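Local coordinates for protein transcriptional regulator, crp family (Thermotoga maritima, PDB 1O5L) that probably binds DNA and regulates transcription as a CRP-family member that carries a cyclic nucleotide-binding-type domain, at residues D66-K69 / P70-I74. Numbering follows the deposited sequence.
Sequences DEIK and PVQII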
loop_
_atom_site.group_PDB
_atom_site.type_symbol
_atom_site.label_atom_id
_atom_site.label_comp_id
_atom_site.label_asym_id
_atom_site.label_seq_id
_atom_site.Cartn_x
_atom_site.Cartn_y
_atom_site.Cartn_z
ATOM N N ASP A 66 15.383 8.112 -6.617
ATOM C CA ASP A 66 14.513 8.365 -7.743
ATOM C C ASP A 66 14.333 9.851 -7.998
ATOM O O ASP A 66 14.803 10.700 -7.241
ATOM C CB ASP A 66 13.135 7.725 -7.496
ATOM C CG ASP A 66 12.529 7.087 -8.757
ATOM O OD1 ASP A 66 12.965 7.394 -9.908
ATOM O OD2 ASP A 66 11.611 6.237 -8.675
ATOM N N GLU A 67 13.645 10.126 -9.101
ATOM C CA GLU A 67 13.077 11.423 -9.393
ATOM C C GLU A 67 11.567 11.361 -9.274
ATOM O O GLU A 67 10.983 10.303 -9.462
ATOM C CB GLU A 67 13.430 11.846 -10.819
ATOM C CG GLU A 67 14.814 12.421 -10.942
ATOM C CD GLU A 67 15.087 13.070 -12.291
ATOM O OE1 GLU A 67 14.169 13.099 -13.163
ATOM O OE2 GLU A 67 16.231 13.560 -12.466
ATOM N N ILE A 68 10.931 12.504 -8.983
ATOM C CA ILE A 68 9.466 12.626 -9.066
ATOM C C ILE A 68 9.098 13.729 -10.048
ATOM O O ILE A 68 9.549 14.847 -9.900
ATOM C CB ILE A 68 8.870 12.923 -7.708
ATOM C CG1 ILE A 68 9.430 11.949 -6.657
ATOM C CG2 ILE A 68 7.295 12.863 -7.760
ATOM C CD1 ILE A 68 8.977 12.278 -5.222
ATOM N N LYS A 69 8.315 13.385 -11.065
ATOM C CA LYS A 69 7.792 14.340 -12.030
ATOM C C LYS A 69 6.311 14.570 -11.733
ATOM O O LYS A 69 5.673 13.733 -11.098
ATOM C CB LYS A 69 7.956 13.813 -13.452
ATOM C CG LYS A 69 9.408 13.620 -13.915
ATOM C CD LYS A 69 10.016 14.961 -14.342
ATOM C CE LYS A 69 11.389 14.815 -14.998
ATOM N NZ LYS A 69 12.121 16.140 -15.023
ATOM N N PRO A 70 5.758 15.705 -12.166
ATOM C CA PRO A 70 4.367 15.998 -11.897
ATOM C C PRO A 70 3.424 15.175 -12.800
ATOM O O PRO A 70 3.843 14.768 -13.849
ATOM C CB PRO A 70 4.260 17.500 -12.178
ATOM C CG PRO A 70 5.616 17.951 -12.670
ATOM C CD PRO A 70 6.410 16.760 -12.961
ATOM N N VAL A 71 2.172 14.897 -12.414
ATOM C CA VAL A 71 1.547 15.296 -11.163
ATOM C C VAL A 71 1.321 14.042 -10.357
ATOM O O VAL A 71 0.598 13.169 -10.789
ATOM C CB VAL A 71 0.167 15.952 -11.417
ATOM C CG1 VAL A 71 -0.434 16.441 -10.159
ATOM C CG2 VAL A 71 0.280 17.094 -12.422
ATOM N N GLN A 72 1.884 13.990 -9.152
ATOM C CA GLN A 72 1.909 12.778 -8.325
ATOM C C GLN A 72 1.839 13.081 -6.845
ATOM O O GLN A 72 2.429 14.060 -6.403
ATOM C CB GLN A 72 3.267 12.070 -8.495
ATOM C CG GLN A 72 3.387 11.171 -9.646
ATOM C CD GLN A 72 4.734 10.432 -9.584
ATOM O OE1 GLN A 72 4.991 9.663 -8.622
ATOM N NE2 GLN A 72 5.615 10.685 -10.590
ATOM N N ILE A 73 1.204 12.179 -6.085
ATOM C CA ILE A 73 1.301 12.167 -4.614
ATOM C C ILE A 73 2.683 11.658 -4.186
ATOM O O ILE A 73 3.164 10.679 -4.711
ATOM C CB ILE A 73 0.214 11.276 -3.964
ATOM C CG1 ILE A 73 -1.191 11.726 -4.374
ATOM C CG2 ILE A 73 0.338 11.322 -2.404
ATOM C CD1 ILE A 73 -2.259 10.663 -4.220
ATOM N N ILE A 74 3.297 12.339 -3.229
ATOM C CA ILE A 74 4.564 11.950 -2.645
ATOM C C ILE A 74 4.440 10.960 -1.436
ATOM O O ILE A 74 3.769 11.256 -0.445
ATOM C CB ILE A 74 5.297 13.219 -2.195
ATOM C CG1 ILE A 74 5.567 14.092 -3.423
ATOM C CG2 ILE A 74 6.598 12.859 -1.423
ATOM C CD1 ILE A 74 5.977 15.483 -3.092
HETATM O O HOH W 1 8.061 10.432 -11.196
#
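Gln72 reaches back over the bend to Ile68 and Lys69, where strand 62-68 leaves one sheet of the cyclic nucleotide-binding beta-roll and the chain passes through Lys69, Pro70 and Val71 into the short strand 72-73 of the other. A cis peptide bond between Pro70 and Val71 helps turn it. The side chain of Gln72 starts toward the earlier strand: its CB lies 3.9 Å from Lys69 O and 4.2 Å from Ile68 CG2. Next along, CG comes to 3.7 Å from Lys69 O. With CG anti to its own carbonyl carbon (chi1 -85°) and the chain extended beyond, the amide is carried across the Ile68 methyl at a slant. There Ile68 CG2 is nearly equidistant from CD and OE1 (4.0 Å each) and NE2 (3.9 Å), so the methyl sits against the amide as a whole. NE2 also gives Lys69 O a weak, strongly bent hydrogen bond (3.1 Å, 120° at the hydrogen). Cut back to an alanine, this position would probably lose the donor to Lys69 O and open a gap beside the Ile68 methyl. Deeper in, the CG1-CD1 branch of Ile68 brings CD1 to 4.3 Å from Ile74 CG1; Leu46 and Leu51, from strands 42-48 and 51-56, also touch Ile68. Lys69 heads off instead, its NZ bonded to Thr50, while its backbone N donates to a water at 3.0 Å.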